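Local coordinates for protein chaperone SycD (Chlamydia pneumoniae, PDB 4NRH) that probably acts as a tetratricopeptide-repeat chaperone of the LcrH/SycD family that handles type III secretion proteins in the bacterial cytosol, here in complex with CopN, at residues Glu152-Arg157 / Glu169-Ile174; Ser103-Glu108 / His131-Ile136; Phe96-Gly101 / Asp125-Pro130; Cys137-Leu140 / Glu146-Lys149. One frame throughout, in Å; residues are numbered along the deposited sequence.

Interaction 1 (Glu152-Arg157 / Glu169-Ile174)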
# COMPACT_ATOMS: atom_id res chain seq x y z
N GLU D 152 -26.62 -7.77 32.57
CA GLU D 152 -27.36 -6.69 33.22
C GLU D 152 -27.57 -5.51 32.28
O GLU D 152 -28.64 -4.89 32.27
CB GLU D 152 -26.62 -6.23 34.48
CG GLU D 152 -27.18 -4.96 35.11
CD GLU D 152 -28.52 -5.18 35.80
OE1 GLU D 152 -29.14 -4.18 36.20
OE2 GLU D 152 -28.94 -6.34 35.94
N MET D 153 -26.56 -5.19 31.48
CA MET D 153 -26.65 -4.09 30.53
C MET D 153 -27.71 -4.36 29.47
O MET D 153 -28.44 -3.46 29.06
CB MET D 153 -25.30 -3.83 29.86
CG MET D 153 -24.46 -2.76 30.55
SD MET D 153 -22.76 -2.73 29.97
CE MET D 153 -22.02 -1.61 31.15
N ALA D 154 -27.79 -5.61 29.04
CA ALA D 154 -28.84 -6.03 28.12
C ALA D 154 -30.20 -5.93 28.81
O ALA D 154 -31.16 -5.45 28.24
CB ALA D 154 -28.59 -7.45 27.63
N TRP D 155 -30.24 -6.40 30.06
CA TRP D 155 -31.46 -6.40 30.87
C TRP D 155 -32.07 -5.01 31.01
O TRP D 155 -33.28 -4.84 30.84
CB TRP D 155 -31.17 -6.98 32.25
CG TRP D 155 -32.31 -6.84 33.21
CD1 TRP D 155 -32.34 -6.04 34.32
CD2 TRP D 155 -33.57 -7.50 33.15
NE1 TRP D 155 -33.56 -6.18 34.96
CE2 TRP D 155 -34.33 -7.07 34.26
CE3 TRP D 155 -34.14 -8.42 32.27
CZ2 TRP D 155 -35.62 -7.52 34.50
CZ3 TRP D 155 -35.43 -8.87 32.51
CH2 TRP D 155 -36.15 -8.42 33.62
N VAL D 156 -31.24 -4.02 31.34
CA VAL D 156 -31.69 -2.65 31.52
C VAL D 156 -32.34 -2.12 30.24
O VAL D 156 -33.40 -1.48 30.29
CB VAL D 156 -30.52 -1.72 31.92
CG1 VAL D 156 -30.91 -0.26 31.78
CG2 VAL D 156 -30.06 -2.03 33.33
N ARG D 157 -31.72 -2.41 29.11
CA ARG D 157 -32.20 -1.95 27.82
C ARG D 157 -33.37 -2.78 27.29
O ARG D 157 -34.14 -2.32 26.45
CB ARG D 157 -31.06 -1.95 26.80
CG ARG D 157 -30.00 -0.89 27.06
CD ARG D 157 -28.64 -1.33 26.56
NE ARG D 157 -27.62 -0.30 26.76
CZ ARG D 157 -26.99 -0.10 27.91
NH1 ARG D 157 -27.26 -0.85 28.97
NH2 ARG D 157 -26.08 0.87 28.01
N GLU D 169 -37.77 -11.97 28.27
CA GLU D 169 -38.20 -13.29 28.73
C GLU D 169 -37.01 -14.21 28.94
O GLU D 169 -36.91 -14.90 29.96
CB GLU D 169 -39.17 -13.91 27.72
CG GLU D 169 -40.45 -13.12 27.50
CD GLU D 169 -41.46 -13.30 28.62
OE1 GLU D 169 -41.23 -14.14 29.51
OE2 GLU D 169 -42.49 -12.59 28.60
N GLU D 170 -36.10 -14.22 27.97
CA GLU D 170 -34.92 -15.07 28.01
C GLU D 170 -34.02 -14.79 29.21
O GLU D 170 -33.55 -15.72 29.87
CB GLU D 170 -34.11 -14.92 26.72
CG GLU D 170 -32.87 -15.80 26.64
CD GLU D 170 -33.21 -17.27 26.52
OE1 GLU D 170 -34.35 -17.59 26.11
OE2 GLU D 170 -32.33 -18.11 26.82
N ILE D 171 -33.79 -13.51 29.50
CA ILE D 171 -32.92 -13.12 30.60
C ILE D 171 -33.52 -13.55 31.94
O ILE D 171 -32.81 -13.99 32.84
CB ILE D 171 -32.67 -11.60 30.61
CG1 ILE D 171 -32.00 -11.17 29.30
CG2 ILE D 171 -31.81 -11.20 31.80
CD1 ILE D 171 -31.68 -9.69 29.23
N LEU D 172 -34.84 -13.44 32.05
CA LEU D 172 -35.56 -13.96 33.20
C LEU D 172 -35.37 -15.47 33.31
O LEU D 172 -35.16 -16.01 34.39
CB LEU D 172 -37.05 -13.62 33.11
CG LEU D 172 -37.44 -12.16 33.35
CD1 LEU D 172 -38.90 -11.93 32.99
CD2 LEU D 172 -37.16 -11.75 34.78
N ASP D 173 -35.46 -16.15 32.16
CA ASP D 173 -35.30 -17.60 32.10
C ASP D 173 -33.89 -18.02 32.49
O ASP D 173 -33.69 -19.07 33.10
CB ASP D 173 -35.64 -18.11 30.70
CG ASP D 173 -35.69 -19.62 30.62
OD1 ASP D 173 -36.01 -20.26 31.65
OD2 ASP D 173 -35.40 -20.17 29.54
N ILE D 174 -32.91 -17.20 32.12
CA ILE D 174 -31.51 -17.45 32.47
C ILE D 174 -31.30 -17.34 33.97
O ILE D 174 -30.61 -18.16 34.58
CB ILE D 174 -30.57 -16.48 31.74
CG1 ILE D 174 -30.58 -16.74 30.23
CG2 ILE D 174 -29.15 -16.59 32.28
CD1 ILE D 174 -29.59 -15.90 29.45

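Interaction 2 (Ser103-Glu108 / His131-Ile136)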
# COMPACT_ATOMS: atom_id res chain seq x y z
N SER D 103 -20.24 -12.93 12.59
CA SER D 103 -19.40 -13.79 11.75
C SER D 103 -18.22 -14.34 12.53
O SER D 103 -17.88 -15.52 12.42
CB SER D 103 -18.92 -13.01 10.53
OG SER D 103 -20.00 -12.69 9.67
N LEU D 104 -17.58 -13.48 13.32
CA LEU D 104 -16.49 -13.89 14.20
C LEU D 104 -17.00 -14.86 15.26
O LEU D 104 -16.31 -15.81 15.63
CB LEU D 104 -15.83 -12.68 14.86
CG LEU D 104 -15.08 -11.72 13.93
CD1 LEU D 104 -14.83 -10.39 14.63
CD2 LEU D 104 -13.78 -12.34 13.45
N HIS D 105 -18.20 -14.60 15.76
CA HIS D 105 -18.85 -15.47 16.74
C HIS D 105 -19.02 -16.88 16.18
O HIS D 105 -18.64 -17.86 16.83
CB HIS D 105 -20.21 -14.88 17.14
CG HIS D 105 -20.88 -15.59 18.28
ND1 HIS D 105 -21.85 -14.99 19.06
CD2 HIS D 105 -20.72 -16.84 18.78
CE1 HIS D 105 -22.26 -15.84 19.98
NE2 HIS D 105 -21.59 -16.97 19.84
N MET D 106 -19.57 -16.98 14.98
CA MET D 106 -19.78 -18.26 14.32
C MET D 106 -18.45 -18.94 13.98
O MET D 106 -18.38 -20.16 13.84
CB MET D 106 -20.61 -18.09 13.06
CG MET D 106 -22.03 -17.59 13.30
SD MET D 106 -22.98 -18.65 14.40
CE MET D 106 -22.91 -20.21 13.51
N SER D 107 -17.40 -18.13 13.85
CA SER D 107 -16.06 -18.64 13.56
C SER D 107 -15.30 -19.00 14.83
O SER D 107 -14.15 -19.42 14.77
CB SER D 107 -15.27 -17.61 12.75
OG SER D 107 -15.85 -17.40 11.48
N GLU D 108 -15.96 -18.80 15.97
CA GLU D 108 -15.39 -19.07 17.29
C GLU D 108 -14.17 -18.19 17.56
O GLU D 108 -13.27 -18.57 18.31
CB GLU D 108 -15.02 -20.55 17.45
CG GLU D 108 -16.22 -21.49 17.42
CD GLU D 108 -15.82 -22.94 17.61
OE1 GLU D 108 -14.75 -23.20 18.20
OE2 GLU D 108 -16.59 -23.83 17.18
N HIS D 131 -25.18 -6.48 23.77
CA HIS D 131 -24.76 -6.86 25.12
C HIS D 131 -25.06 -8.32 25.41
O HIS D 131 -24.26 -9.01 26.06
CB HIS D 131 -25.44 -5.96 26.16
CG HIS D 131 -25.12 -4.51 26.00
ND1 HIS D 131 -23.93 -3.96 26.42
CD2 HIS D 131 -25.84 -3.49 25.47
CE1 HIS D 131 -23.92 -2.67 26.16
NE2 HIS D 131 -25.07 -2.36 25.58
N TYR D 132 -26.20 -8.80 24.94
CA TYR D 132 -26.59 -10.20 25.15
C TYR D 132 -25.63 -11.17 24.47
O TYR D 132 -25.26 -12.19 25.05
CB TYR D 132 -28.02 -10.44 24.63
CG TYR D 132 -28.42 -11.90 24.67
CD1 TYR D 132 -28.69 -12.54 25.87
CD2 TYR D 132 -28.53 -12.64 23.49
CE1 TYR D 132 -29.06 -13.87 25.91
CE2 TYR D 132 -28.89 -13.98 23.52
CZ TYR D 132 -29.16 -14.59 24.73
OH TYR D 132 -29.53 -15.91 24.77
N TYR D 133 -25.23 -10.85 23.25
CA TYR D 133 -24.29 -11.69 22.51
C TYR D 133 -22.89 -11.58 23.10
O TYR D 133 -22.07 -12.49 22.95
CB TYR D 133 -24.29 -11.33 21.03
CG TYR D 133 -25.51 -11.85 20.30
CD1 TYR D 133 -25.70 -13.22 20.12
CD2 TYR D 133 -26.48 -10.99 19.82
CE1 TYR D 133 -26.81 -13.71 19.46
CE2 TYR D 133 -27.60 -11.47 19.16
CZ TYR D 133 -27.76 -12.83 18.99
OH TYR D 133 -28.87 -13.31 18.33
N ALA D 134 -22.61 -10.46 23.75
CA ALA D 134 -21.37 -10.31 24.51
C ALA D 134 -21.41 -11.25 25.72
O ALA D 134 -20.40 -11.87 26.06
CB ALA D 134 -21.18 -8.87 24.95
N TYR D 135 -22.57 -11.34 26.35
CA TYR D 135 -22.79 -12.24 27.47
C TYR D 135 -22.53 -13.69 27.06
O TYR D 135 -21.85 -14.43 27.78
CB TYR D 135 -24.22 -12.09 28.01
CG TYR D 135 -24.81 -13.36 28.60
CD1 TYR D 135 -24.51 -13.74 29.90
CD2 TYR D 135 -25.67 -14.15 27.86
CE1 TYR D 135 -25.06 -14.90 30.44
CE2 TYR D 135 -26.21 -15.31 28.39
CZ TYR D 135 -25.91 -15.67 29.68
OH TYR D 135 -26.45 -16.82 30.22
N ILE D 136 -23.08 -14.09 25.92
CA ILE D 136 -22.86 -15.43 25.39
C ILE D 136 -21.37 -15.71 25.18
O ILE D 136 -20.86 -16.76 25.60
CB ILE D 136 -23.60 -15.63 24.05
CG1 ILE D 136 -25.11 -15.60 24.26
CG2 ILE D 136 -23.18 -16.94 23.39
CD1 ILE D 136 -25.90 -15.83 22.99

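Interaction 3 (Phe96-Gly101 / Asp125-Pro130)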
# COMPACT_ATOMS: atom_id res chain seq x y z
N PHE D 96 -22.68 -2.92 10.48
CA PHE D 96 -21.43 -3.44 9.93
C PHE D 96 -20.65 -4.17 11.02
O PHE D 96 -20.20 -5.30 10.83
CB PHE D 96 -20.56 -2.32 9.35
CG PHE D 96 -21.12 -1.69 8.10
CD1 PHE D 96 -22.26 -2.21 7.49
CD2 PHE D 96 -20.50 -0.60 7.52
CE1 PHE D 96 -22.77 -1.63 6.34
CE2 PHE D 96 -21.01 -0.01 6.37
CZ PHE D 96 -22.14 -0.53 5.78
N TRP D 97 -20.51 -3.52 12.17
CA TRP D 97 -19.85 -4.11 13.33
C TRP D 97 -20.60 -5.33 13.87
O TRP D 97 -19.99 -6.31 14.30
CB TRP D 97 -19.69 -3.08 14.44
CG TRP D 97 -18.59 -2.09 14.22
CD1 TRP D 97 -18.71 -0.81 13.76
CD2 TRP D 97 -17.20 -2.29 14.49
NE1 TRP D 97 -17.47 -0.21 13.71
CE2 TRP D 97 -16.53 -1.10 14.15
CE3 TRP D 97 -16.45 -3.37 14.97
CZ2 TRP D 97 -15.15 -0.95 14.29
CZ3 TRP D 97 -15.08 -3.22 15.11
CH2 TRP D 97 -14.44 -2.02 14.76
N PHE D 98 -21.93 -5.25 13.84
CA PHE D 98 -22.76 -6.31 14.40
C PHE D 98 -22.63 -7.58 13.56
O PHE D 98 -22.48 -8.68 14.10
CB PHE D 98 -24.23 -5.87 14.46
CG PHE D 98 -25.02 -6.55 15.55
CD1 PHE D 98 -24.44 -7.51 16.36
CD2 PHE D 98 -26.35 -6.23 15.75
CE1 PHE D 98 -25.17 -8.13 17.36
CE2 PHE D 98 -27.09 -6.85 16.74
CZ PHE D 98 -26.49 -7.80 17.55
N SER D 99 -22.70 -7.42 12.24
CA SER D 99 -22.55 -8.55 11.33
C SER D 99 -21.13 -9.09 11.36
O SER D 99 -20.91 -10.29 11.18
CB SER D 99 -22.93 -8.13 9.91
OG SER D 99 -24.31 -7.80 9.82
N LEU D 100 -20.16 -8.21 11.59
CA LEU D 100 -18.77 -8.63 11.75
C LEU D 100 -18.63 -9.46 13.02
O LEU D 100 -17.96 -10.49 13.03
CB LEU D 100 -17.84 -7.42 11.80
CG LEU D 100 -16.37 -7.69 12.15
CD1 LEU D 100 -15.77 -8.73 11.20
CD2 LEU D 100 -15.56 -6.41 12.13
N GLY D 101 -19.28 -9.00 14.09
CA GLY D 101 -19.26 -9.71 15.36
C GLY D 101 -19.90 -11.08 15.27
O GLY D 101 -19.37 -12.05 15.81
N ASP D 125 -26.70 2.53 21.50
CA ASP D 125 -26.86 2.40 22.95
C ASP D 125 -28.16 1.73 23.40
O ASP D 125 -28.18 1.02 24.40
CB ASP D 125 -26.76 3.78 23.61
CG ASP D 125 -26.54 3.70 25.11
OD1 ASP D 125 -26.06 2.65 25.58
OD2 ASP D 125 -26.86 4.68 25.81
N LYS D 126 -29.25 1.96 22.67
CA LYS D 126 -30.56 1.47 23.09
C LYS D 126 -30.75 -0.03 22.89
O LYS D 126 -31.61 -0.64 23.52
CB LYS D 126 -31.67 2.23 22.35
CG LYS D 126 -31.74 3.71 22.69
CD LYS D 126 -32.82 4.41 21.87
CE LYS D 126 -32.89 5.89 22.21
NZ LYS D 126 -33.84 6.62 21.33
N ASP D 127 -29.94 -0.62 22.01
CA ASP D 127 -30.07 -2.04 21.67
C ASP D 127 -29.47 -2.94 22.75
O ASP D 127 -28.28 -2.84 23.05
CB ASP D 127 -29.40 -2.31 20.32
CG ASP D 127 -29.87 -3.61 19.69
OD1 ASP D 127 -30.55 -4.41 20.36
OD2 ASP D 127 -29.54 -3.84 18.50
N PRO D 128 -30.29 -3.83 23.33
CA PRO D 128 -29.82 -4.79 24.33
C PRO D 128 -29.06 -5.97 23.72
O PRO D 128 -28.22 -6.57 24.40
CB PRO D 128 -31.12 -5.28 24.99
CG PRO D 128 -32.15 -5.11 23.93
CD PRO D 128 -31.76 -3.86 23.18
N TYR D 129 -29.35 -6.29 22.46
CA TYR D 129 -28.79 -7.48 21.81
C TYR D 129 -27.26 -7.54 21.67
O TYR D 129 -26.68 -8.62 21.82
CB TYR D 129 -29.44 -7.67 20.44
CG TYR D 129 -30.79 -8.34 20.51
CD1 TYR D 129 -30.89 -9.72 20.67
CD2 TYR D 129 -31.96 -7.60 20.45
CE1 TYR D 129 -32.12 -10.34 20.74
CE2 TYR D 129 -33.20 -8.22 20.52
CZ TYR D 129 -33.27 -9.59 20.67
OH TYR D 129 -34.49 -10.21 20.75
N PRO D 130 -26.60 -6.41 21.36
CA PRO D 130 -25.13 -6.49 21.34
C PRO D 130 -24.55 -6.93 22.68
O PRO D 130 -23.56 -7.66 22.72
CB PRO D 130 -24.70 -5.07 21.00
CG PRO D 130 -25.84 -4.50 20.24
CD PRO D 130 -27.07 -5.10 20.86

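Interaction 4 (Cys137-Leu140 / Glu146-Lys149)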
# COMPACT_ATOMS: atom_id res chain seq x y z
N CYS D 137 -20.67 -14.77 24.56
CA CYS D 137 -19.24 -14.93 24.28
C CYS D 137 -18.40 -14.98 25.55
O CYS D 137 -17.49 -15.79 25.67
CB CYS D 137 -18.76 -13.80 23.37
SG CYS D 137 -19.29 -13.95 21.65
N TYR D 138 -18.71 -14.10 26.51
CA TYR D 138 -18.03 -14.09 27.80
C TYR D 138 -18.25 -15.41 28.54
O TYR D 138 -17.39 -15.87 29.28
CB TYR D 138 -18.51 -12.92 28.66
CG TYR D 138 -17.92 -11.58 28.29
CD1 TYR D 138 -16.56 -11.44 28.02
CD2 TYR D 138 -18.72 -10.45 28.22
CE1 TYR D 138 -16.03 -10.21 27.69
CE2 TYR D 138 -18.20 -9.22 27.88
CZ TYR D 138 -16.85 -9.10 27.62
OH TYR D 138 -16.32 -7.87 27.29
N THR D 139 -19.42 -16.00 28.32
CA THR D 139 -19.75 -17.31 28.87
C THR D 139 -18.88 -18.38 28.22
O THR D 139 -18.43 -19.32 28.88
CB THR D 139 -21.24 -17.65 28.67
OG1 THR D 139 -22.05 -16.73 29.41
CG2 THR D 139 -21.55 -19.07 29.13
N LEU D 140 -18.64 -18.22 26.92
CA LEU D 140 -17.86 -19.19 26.15
C LEU D 140 -16.38 -19.22 26.53
O LEU D 140 -15.66 -20.14 26.15
CB LEU D 140 -17.99 -18.90 24.65
CG LEU D 140 -18.92 -19.81 23.84
CD1 LEU D 140 -18.93 -21.23 24.41
CD2 LEU D 140 -20.33 -19.26 23.76
N GLU D 146 -17.27 -11.33 32.98
CA GLU D 146 -17.79 -10.14 32.31
C GLU D 146 -19.18 -10.44 31.75
O GLU D 146 -19.89 -9.54 31.32
CB GLU D 146 -16.86 -9.69 31.19
CG GLU D 146 -15.66 -8.87 31.63
CD GLU D 146 -16.06 -7.53 32.22
OE1 GLU D 146 -16.94 -6.86 31.64
OE2 GLU D 146 -15.48 -7.14 33.26
N ALA D 147 -19.54 -11.72 31.76
CA ALA D 147 -20.82 -12.18 31.24
C ALA D 147 -21.99 -11.58 32.01
O ALA D 147 -22.95 -11.08 31.41
CB ALA D 147 -20.90 -13.70 31.28
N GLU D 148 -21.92 -11.62 33.34
CA GLU D 148 -23.00 -11.09 34.17
C GLU D 148 -23.16 -9.58 34.00
O GLU D 148 -24.29 -9.08 33.94
CB GLU D 148 -22.75 -11.42 35.64
CG GLU D 148 -23.08 -12.86 36.02
CD GLU D 148 -24.56 -13.18 35.88
OE1 GLU D 148 -25.39 -12.26 36.09
OE2 GLU D 148 -24.90 -14.34 35.56
N LYS D 149 -22.05 -8.86 33.94
CA LYS D 149 -22.08 -7.41 33.74
C LYS D 149 -22.73 -7.05 32.41
O LYS D 149 -23.48 -6.07 32.32
CB LYS D 149 -20.67 -6.83 33.81
CG LYS D 149 -20.64 -5.31 33.74
CD LYS D 149 -19.22 -4.78 33.59
CE LYS D 149 -18.37 -5.10 34.81
NZ LYS D 149 -17.04 -4.44 34.76

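Interaction 1 (Glu152-Arg157 / Glu169-Ile174)
Trp155 and Ile171 mark the nearest backbone approach, 6.9 Å from CA to CA, where the short helical segments 152-157 and 169-174 run in broadly opposed directions, with 138° between their N-to-C axes and 10.4 Å at the closest point. Ile171 drives straight into the gap. With its CG1 branch anti to the carbonyl carbon, it sends CD1 up against the main chain of the facing helix, 3.7 Å from Trp155 CA, and the same methyl also brushes Ala154 CB at 4.1 Å. Its other branch, CG2, meets the six-membered part of the indole, 3.7 Å from Trp155 CE3. The indole gets there because Trp155 CG lies anti to its own backbone N (chi1 172°), which swings the ring out from its own helix so that the benzo end meets the flank of helix 165-174. Its far end then reaches Leu172, whose CD2 lies 3.7 Å from Trp155 CH2. Ile171 and Leu172 thus meet the benzo portion from the same side, both at a slant. This is the C-terminal end of an all-helical, TPR-type array: helix 165-174 folds back over helix 147-158 and is the last helix of the chain. Arg175, just beyond it, makes a cation-pi contact with Trp155 and a salt bridge with Glu152, adding a polar clasp to the apolar packing. Elsewhere on helix 147-158, Arg157 curls back so that NH1 donates to Met153 O at 2.9 Å.

Interaction 2 (Ser103-Glu108 / His131-Ile136)
His105 reaches across to Ile136 with the outer edge of its imidazole. CG sits anti to the backbone N (chi1 -172°), which carries the ring clear of helix 94-106 toward the facing helix. There the CG2 methyl of Ile136 lies near the ring plane, 3.7 Å from His105 CE1 and 3.9 Å from His105 NE2, and the two side chains cross at about a right angle. Ile136 supplies this methyl by the branch anti to its own nitrogen, while CG1 turns the other way, over a face of the Tyr132 ring. A looser touch comes from Tyr133, whose CD1 is 4.3 Å from His105 CE1. The Tyr133 ring is itself backed on one face by Tyr132. The imidazole's rotation is fixed from outside, since ND1 is hydrogen-bonded to the hydroxyl of Tyr117 on helix 110-123. Soon after His105 the helix stops in a Schellman motif: Glu108 takes a positive phi of 62° and its N bonds back to His105 O. Ser107 OG also returns to the last turn, bonding to Ser103 O at 2.9 Å. A helix of the tetratricopeptide-repeat region thus packs lightly beside a later helix running in much the same direction, the layering characteristic of TPR arrays.

Interaction 3 (Phe96-Gly101 / Asp125-Pro130)
Phe98 carries this contact, pushing the far end of its ring against the start of helix 129-140. CG is anti to the backbone N (chi1 -153°), and the extended side chain brings CZ within 4.1 Å of both Tyr129 CB and Pro130 N. Tyr129 CB arrives at the edge of the phenyl, close to its plane, whereas the phenol beyond it leads off elsewhere, toward Leu167 of helix 165-174. Pro130 offers its ring instead: CG stands above one face of Phe98, displaced toward the rim, and CD lies 4.3 Å from Phe98 CZ. Pro130 also touches Thr120 of helix 110-123, which places it between that helix and Phe98 of helix 94-106. The turn beneath is shaped by Asp127, whose OD1 accepts from Tyr129 N at 3.1 Å in a capping bond, the N-H coming from well above the carboxylate plane. Asp127 OD2 passes 4.3 Å from Phe98 CE2, but its real partner is Arg124, in a salt bridge. Across the gap itself the chemistry is apolar, an aromatic ring against proline and a CB, while both Asp127 oxygens are taken up, by Tyr129 N and by Arg124, rather than by Phe98; the capped turn probably keeps Tyr129 and Pro130 placed for Phe98.

Interaction 4 (Cys137-Leu140 / Glu146-Lys149)
Tyr138 and Ala147 bring the two segments together, their CA atoms only 4.8 Å apart. One residue earlier, Cys137 turns to the flank, against Leu114 and Tyr117 of helix 110-123. Tyr138 does most of the work. Its CG is anti to the carbonyl carbon (chi1 -78°), laying the ring alongside Glu146 rather than end-on to it. Glu146 CB sits squarely over the face, 3.3 Å from the centroid of the Tyr138 ring and 1° off the ring normal, a textbook CH-pi contact at short range. From there Glu146 bends at chi2, and its chain runs on beside the phenol in the same direction, with the carboxylate plane turned 71° from the ring. Glu146 OE2 makes a weak salt bridge to Lys149 NZ at 3.5 Å. The Glu146 carbonyl also crowds the aromatic rim, its O 3.4 Å from Tyr138 CD2. Closer to the backbone, Tyr138 CB packs 3.6 Å from Ala147 CB, and the small alanine permits this near approach. Thr139 follows with a lighter touch, OG1 lying 3.7 Å from Ala147 CB, although its hydrogen bond goes back along its own helix to Tyr135 O. Past Leu140 the chain turns through a short non-helical linker and re-enters a helix in nearly the opposite direction. This is an antiparallel helical hairpin, the structural element from which TPR-like solenoids are stacked, here pinned beside its turn by a tyrosine on a glutamate CB.

Along the chain, interactions 2 and 3 come first and interleave, both joining helix 94-106 to helix 129-140 with centres about 10 Å apart; Tyr133 of one touches Phe98 of the other. Interaction 4 then links helix 129-140 to helix 147-158, and interaction 1 links that helix to 165-174, their centres about 13 Å apart. Helix 129-140 thus takes part in three of the four contacts. His131 packs on Met153, Ala154 and Arg157, and the Arg157-Asp125 salt bridge ties interaction 1 to interaction 3, about 16 Å away between centres. Layer by layer, the contacts join the tetratricopeptide-repeat region to the C-terminal helix in one continuous array.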